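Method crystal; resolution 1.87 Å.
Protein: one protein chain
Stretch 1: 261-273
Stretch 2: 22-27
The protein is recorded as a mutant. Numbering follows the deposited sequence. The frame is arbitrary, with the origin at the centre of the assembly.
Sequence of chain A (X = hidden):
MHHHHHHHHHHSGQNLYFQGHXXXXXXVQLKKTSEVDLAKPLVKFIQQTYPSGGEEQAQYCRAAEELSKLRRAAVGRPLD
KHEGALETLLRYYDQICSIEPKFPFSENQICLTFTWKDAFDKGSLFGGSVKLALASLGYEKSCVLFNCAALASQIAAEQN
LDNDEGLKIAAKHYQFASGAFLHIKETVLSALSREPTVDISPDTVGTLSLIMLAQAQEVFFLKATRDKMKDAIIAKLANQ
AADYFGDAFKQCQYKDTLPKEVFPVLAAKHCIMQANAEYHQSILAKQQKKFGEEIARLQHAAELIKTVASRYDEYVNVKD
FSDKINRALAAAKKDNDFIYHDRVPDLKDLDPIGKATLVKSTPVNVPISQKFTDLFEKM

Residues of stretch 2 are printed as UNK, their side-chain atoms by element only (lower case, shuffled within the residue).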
ATOM      1  N   GLU A 261       8.427   8.920 -10.386  1.00 60.98           N
ATOM      2  CA  GLU A 261       7.057   9.396 -10.464  1.00 63.12           C
ATOM      3  C   GLU A 261       6.345   9.399  -9.117  1.00 52.46           C
ATOM      4  O   GLU A 261       5.272   9.990  -9.020  1.00 53.96           O
ATOM      5  CB  GLU A 261       6.267   8.548 -11.467  1.00 72.90           C
ATOM      6  CG  GLU A 261       6.153   7.069 -11.100  1.00 86.21           C
ATOM      7  CD  GLU A 261       7.321   6.220 -11.595  1.00 94.75           C
ATOM      8  OE1 GLU A 261       8.397   6.778 -11.916  1.00 89.88           O
ATOM      9  OE2 GLU A 261       7.152   4.983 -11.666  1.00101.16           O
ATOM     10  N   VAL A 262       6.915   8.778  -8.080  1.00 42.81           N
ATOM     11  CA  VAL A 262       6.213   8.684  -6.802  1.00 40.65           C
ATOM     12  C   VAL A 262       6.058  10.065  -6.170  1.00 40.27           C
ATOM     13  O   VAL A 262       4.972  10.440  -5.715  1.00 39.64           O
ATOM     14  CB  VAL A 262       6.941   7.707  -5.861  1.00 46.92           C
ATOM     15  CG1 VAL A 262       6.406   7.830  -4.442  1.00 43.58           C
ATOM     16  CG2 VAL A 262       6.776   6.270  -6.377  1.00 42.29           C
ATOM     17  N   PHE A 263       7.133  10.838  -6.128  1.00 39.29           N
ATOM     18  CA  PHE A 263       7.057  12.139  -5.459  1.00 42.79           C
ATOM     19  C   PHE A 263       6.045  13.086  -6.108  1.00 40.37           C
ATOM     20  O   PHE A 263       5.186  13.620  -5.384  1.00 37.27           O
ATOM     21  CB  PHE A 263       8.456  12.757  -5.372  1.00 46.26           C
ATOM     22  CG  PHE A 263       8.476  14.093  -4.696  1.00 49.86           C
ATOM     23  CD1 PHE A 263       8.296  14.186  -3.325  1.00 43.87           C
ATOM     24  CD2 PHE A 263       8.630  15.254  -5.429  1.00 62.48           C
ATOM     25  CE1 PHE A 263       8.288  15.417  -2.691  1.00 58.42           C
ATOM     26  CE2 PHE A 263       8.633  16.489  -4.805  1.00 69.47           C
ATOM     27  CZ  PHE A 263       8.454  16.568  -3.435  1.00 67.67           C
ATOM     28  N   PRO A 264       6.067  13.340  -7.423  1.00 46.27           N
ATOM     29  CA  PRO A 264       5.037  14.227  -7.990  1.00 45.38           C
ATOM     30  C   PRO A 264       3.628  13.702  -7.818  1.00 46.21           C
ATOM     31  O   PRO A 264       2.703  14.503  -7.620  1.00 43.02           O
ATOM     32  CB  PRO A 264       5.429  14.325  -9.471  1.00 48.79           C
ATOM     33  CG  PRO A 264       6.250  13.102  -9.722  1.00 47.52           C
ATOM     34  CD  PRO A 264       7.030  12.923  -8.459  1.00 47.75           C
ATOM     35  N   VAL A 265       3.427  12.383  -7.871  1.00 36.76           N
ATOM     36  CA  VAL A 265       2.082  11.856  -7.714  1.00 35.63           C
ATOM     37  C   VAL A 265       1.576  12.095  -6.299  1.00 33.15           C
ATOM     38  O   VAL A 265       0.410  12.464  -6.097  1.00 35.82           O
ATOM     39  CB  VAL A 265       2.030  10.368  -8.097  1.00 41.07           C
ATOM     40  CG1 VAL A 265       0.681   9.771  -7.693  1.00 37.32           C
ATOM     41  CG2 VAL A 265       2.236  10.213  -9.590  1.00 45.59           C
ATOM     42  N   LEU A 266       2.434  11.897  -5.298  1.00 32.24           N
ATOM     43  CA  LEU A 266       2.029  12.156  -3.919  1.00 31.40           C
ATOM     44  C   LEU A 266       1.695  13.629  -3.707  1.00 37.59           C
ATOM     45  O   LEU A 266       0.706  13.962  -3.046  1.00 34.45           O
ATOM     46  CB  LEU A 266       3.143  11.741  -2.960  1.00 33.38           C
ATOM     47  CG  LEU A 266       3.438  10.240  -2.897  1.00 36.06           C
ATOM     48  CD1 LEU A 266       4.630   9.992  -1.953  1.00 35.59           C
ATOM     49  CD2 LEU A 266       2.198   9.490  -2.455  1.00 30.56           C
ATOM     50  N   ALA A 267       2.550  14.522  -4.213  1.00 37.43           N
ATOM     51  CA  ALA A 267       2.290  15.959  -4.102  1.00 45.64           C
ATOM     52  C   ALA A 267       0.970  16.334  -4.773  1.00 40.10           C
ATOM     53  O   ALA A 267       0.158  17.083  -4.208  1.00 40.51           O
ATOM     54  CB  ALA A 267       3.452  16.740  -4.710  1.00 42.98           C
ATOM     55  N   ALA A 268       0.730  15.810  -5.977  1.00 38.75           N
ATOM     56  CA  ALA A 268      -0.517  16.100  -6.673  1.00 43.43           C
ATOM     57  C   ALA A 268      -1.720  15.590  -5.884  1.00 51.85           C
ATOM     58  O   ALA A 268      -2.705  16.313  -5.700  1.00 38.57           O
ATOM     59  CB  ALA A 268      -0.493  15.490  -8.073  1.00 40.70           C
ATOM     60  N   LYS A 269      -1.644  14.349  -5.393  1.00 37.04           N
ATOM     61  CA  LYS A 269      -2.767  13.765  -4.664  1.00 36.41           C
ATOM     62  C   LYS A 269      -3.033  14.492  -3.350  1.00 31.09           C
ATOM     63  O   LYS A 269      -4.191  14.607  -2.936  1.00 37.27           O
ATOM     64  CB  LYS A 269      -2.513  12.275  -4.401  1.00 40.10           C
ATOM     65  CG  LYS A 269      -2.691  11.377  -5.621  1.00 40.30           C
ATOM     66  CD  LYS A 269      -4.082  10.804  -5.709  1.00 51.16           C
ATOM     67  CE  LYS A 269      -4.203   9.828  -6.880  1.00 54.89           C
ATOM     68  NZ  LYS A 269      -3.834   8.452  -6.464  1.00 57.30           N
ATOM     69  N   HIS A 270      -1.991  14.980  -2.681  1.00 30.79           N
ATOM     70  CA  HIS A 270      -2.177  15.825  -1.504  1.00 38.29           C
ATOM     71  C   HIS A 270      -3.039  17.046  -1.841  1.00 43.29           C
ATOM     72  O   HIS A 270      -4.030  17.335  -1.153  1.00 35.84           O
ATOM     73  CB  HIS A 270      -0.804  16.238  -0.969  1.00 33.77           C
ATOM     74  CG  HIS A 270      -0.846  17.241   0.146  1.00 35.93           C
ATOM     75  ND1 HIS A 270      -1.433  16.982   1.369  1.00 36.49           N
ATOM     76  CD2 HIS A 270      -0.344  18.497   0.231  1.00 43.18           C
ATOM     77  CE1 HIS A 270      -1.297  18.035   2.154  1.00 43.52           C
ATOM     78  NE2 HIS A 270      -0.642  18.970   1.487  1.00 48.91           N
ATOM     79  N   CYS A 271      -2.718  17.731  -2.936  1.00 37.57           N
ATOM     80  CA  CYS A 271      -3.486  18.915  -3.319  1.00 41.43           C
ATOM     81  C   CYS A 271      -4.858  18.552  -3.877  1.00 41.01           C
ATOM     82  O   CYS A 271      -5.834  19.281  -3.647  1.00 38.58           O
ATOM     83  CB  CYS A 271      -2.701  19.745  -4.332  1.00 44.44           C
ATOM     84  SG  CYS A 271      -1.165  20.433  -3.690  1.00 50.48           S
ATOM     85  N   ILE A 272      -4.960  17.457  -4.644  1.00 33.02           N
ATOM     86  CA  ILE A 272      -6.259  17.051  -5.169  1.00 37.88           C
ATOM     87  C   ILE A 272      -7.193  16.685  -4.029  1.00 42.76           C
ATOM     88  O   ILE A 272      -8.392  16.985  -4.070  1.00 38.65           O
ATOM     89  CB  ILE A 272      -6.120  15.888  -6.169  1.00 37.87           C
ATOM     90  CG1 ILE A 272      -5.478  16.367  -7.469  1.00 42.56           C
ATOM     91  CG2 ILE A 272      -7.495  15.239  -6.457  1.00 38.95           C
ATOM     92  CD1 ILE A 272      -4.911  15.223  -8.323  1.00 40.88           C
ATOM     93  N   MET A 273      -6.671  16.040  -3.011  1.00 35.62           N
ATOM     94  CA  MET A 273      -7.513  15.671  -1.917  1.00 37.22           C
ATOM     95  C   MET A 273      -7.943  16.899  -1.128  1.00 35.34           C
ATOM     96  O   MET A 273      -9.061  16.977  -0.728  1.00 36.01           O
ATOM     97  CB  MET A 273      -6.884  14.600  -1.062  1.00 31.99           C
ATOM     98  CG  MET A 273      -6.794  13.233  -1.704  1.00 35.43           C
ATOM     99  SD  MET A 273      -8.287  12.569  -2.439  1.00 46.57           S
ATOM    100  CE  MET A 273      -9.218  12.154  -1.022  1.00 53.97           C
ATOM    101  N   UNK A  22      -9.016   8.606 -11.439  1.00117.99           N
ATOM    102  CA  UNK A  22      -8.102   9.055 -12.484  1.00118.81           C
ATOM    103  C   UNK A  22      -7.062   7.978 -12.809  1.00123.71           C
ATOM    104  O   UNK A  22      -6.251   8.146 -13.721  1.00127.17           O
ATOM    105  s   UNK A  22      -7.606  12.975 -11.073  1.00116.16           S
ATOM    106  c   UNK A  22      -7.422  10.360 -12.061  1.00117.34           C
ATOM    107  c   UNK A  22      -9.025  14.030 -10.748  1.00106.37           C
ATOM    108  c   UNK A  22      -8.399  11.486 -11.728  1.00116.55           C
ATOM    109  N   UNK A  23      -7.099   6.877 -12.049  1.00120.65           N
ATOM    110  CA  UNK A  23      -6.259   5.696 -12.288  1.00115.74           C
ATOM    111  C   UNK A  23      -4.768   6.019 -12.181  1.00111.21           C
ATOM    112  O   UNK A  23      -3.946   5.501 -12.943  1.00108.67           O
ATOM    113  c   UNK A  23      -6.584   5.054 -13.643  1.00115.11           C
ATOM    114  N   UNK A  24      -4.411   6.865 -11.209  1.00101.91           N
ATOM    115  CA  UNK A  24      -3.026   7.278 -10.996  1.00 76.53           C
ATOM    116  C   UNK A  24      -2.492   6.774  -9.662  1.00 61.71           C
ATOM    117  O   UNK A  24      -1.974   7.552  -8.856  1.00 57.80           O
ATOM    118  o   UNK A  24      -3.799   9.380 -10.092  1.00 75.90           O
ATOM    119  c   UNK A  24      -3.267   9.317 -12.436  1.00 78.19           C
ATOM    120  c   UNK A  24      -2.910   8.800 -11.054  1.00 72.68           C
ATOM    121  N   UNK A  25      -2.593   5.469  -9.429  1.00 47.83           N
ATOM    122  CA  UNK A  25      -2.223   4.858  -8.162  1.00 44.65           C
ATOM    123  C   UNK A  25      -0.809   4.292  -8.221  1.00 42.66           C
ATOM    124  O   UNK A  25      -0.346   3.823  -9.261  1.00 44.05           O
ATOM    125  c   UNK A  25      -5.896   4.980  -5.407  1.00 54.82           C
ATOM    126  c   UNK A  25      -4.522   4.278  -7.263  1.00 50.93           C
ATOM    127  c   UNK A  25      -5.558   4.594  -8.125  1.00 56.31           C
ATOM    128  c   UNK A  25      -6.757   5.094  -7.637  1.00 57.93           C
ATOM    129  c   UNK A  25      -3.217   3.752  -7.791  1.00 46.75           C
ATOM    130  c   UNK A  25      -4.701   4.480  -5.902  1.00 49.15           C
ATOM    131  c   UNK A  25      -6.925   5.288  -6.277  1.00 50.40           C
ATOM    132  N   UNK A  26      -0.122   4.369  -7.097  1.00 36.96           N
ATOM    133  CA  UNK A  26       1.250   3.898  -6.984  1.00 41.18           C
ATOM    134  C   UNK A  26       1.224   2.429  -6.590  1.00 47.68           C
ATOM    135  O   UNK A  26       0.469   2.033  -5.694  1.00 38.38           O
ATOM    136  c   UNK A  26       2.110   6.192  -6.406  1.00 36.91           C
ATOM    137  c   UNK A  26       2.026   4.730  -5.954  1.00 34.18           C
ATOM    138  c   UNK A  26       2.480   7.140  -5.275  1.00 40.02           C
ATOM    139  c   UNK A  26       3.432   4.140  -5.723  1.00 39.51           C
ATOM    140  N   UNK A  27       2.028   1.618  -7.274  1.00 40.90           N
ATOM    141  CA  UNK A  27       2.271   0.238  -6.889  1.00 41.06           C
ATOM    142  C   UNK A  27       3.774  -0.009  -6.907  1.00 47.16           C
ATOM    143  O   UNK A  27       4.559   0.802  -7.405  1.00 43.22           O
ATOM    144  c   UNK A  27       1.545  -0.748  -7.811  1.00 41.47           C
ATOM    145  o   UNK A  27       1.979  -0.604  -9.145  1.00 46.04           O
TER
HETATM  146  O   HOH W   1      -1.583   7.683  -5.962  1.00 53.99           O

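Position 22 carries four side-chain atoms, three carbons and a sulfur, in an unbranched chain. The sulfur lies between two carbons, the last of them a terminal methyl, so the group is a thioether and not a thiol. Its CA-to-CB bond points toward the helix, and the sulfur of position 22 comes within 4.5 Å of Ile-272 CD1, a loose apolar approach. The residue is Met-22. The residue is exposed, and its high B factors make this end of the contact the less certain one.

Position 23 has a single side-chain carbon, CB, which points away from the helix; the CB of position 23 stays 8.4 Å from Lys-269 NZ. One carbon with nothing beyond it defines Ala-23, which makes no contact with stretch 1.

At position 24 the side chain has three atoms: a first carbon carrying one oxygen and one carbon. CB points toward the helix, and the hydroxyl oxygen of position 24 lies 3.3 Å from Lys-269 CE, a carbon, so this is a packing contact. The polar link comes from the backbone instead: Lys-269 NZ donates a hydrogen bond to the backbone O of position 24 at 3.2 Å. The same backbone O of position 24 sits 3.7 Å from Val-265 CG1, one helical turn earlier. An oxygen and a methyl on the same branched carbon identify Thr-24.

Position 25 shows one carbon followed by a ring of six carbons. The CA-to-CB bond points away from the helix, yet a ring face is covered by Lys-269 NZ. Lys-269 NZ stands 4.1 Å from the centroid of the six-carbon ring of position 25 and only 11° off the ring normal, the geometry of a cation-pi interaction. With no oxygen on the ring, tyrosine is excluded and the residue is Phe-25.

Position 26 has four carbons, forked at the first, with one arm two carbons long and the other a single methyl. It is buried, points toward the helix and has the largest covered area in either stretch. The methyl arm of position 26 meets Val-262 CG2 at 4.0 Å, while the end of the longer arm of position 26 lies 4.0 Å from Val-265 CG1 and 3.7 Å from Leu-266 CD2. Valine would have equal arms and leucine would fork one carbon later; the residue is Ile-26.

Position 27 has one carbon then one oxygen, a primary hydroxyl on CB. This is Ser-27. Ser-27 OG stays 8.0 Å from Glu-261 OE2, so the side chain is out of reach.

The contact thus joins an irregular segment to a helix, burying 356 Å² in all. Ile-26 packs against three residues of the first turns, where the i to i+3 and i+4 spacing from Val-262 brings Val-265 and Leu-266 to the same side chain. Further along, Lys-269 supplies a charged end that serves both the Thr-24 carbonyl and the Phe-25 ring. A water reinforces the polar link, donating to Thr-24 O at 2.9 Å and accepting from Lys-269 NZ at 2.4 Å, a notably short distance.

Stretch 2, residues 22-27: MATFIS
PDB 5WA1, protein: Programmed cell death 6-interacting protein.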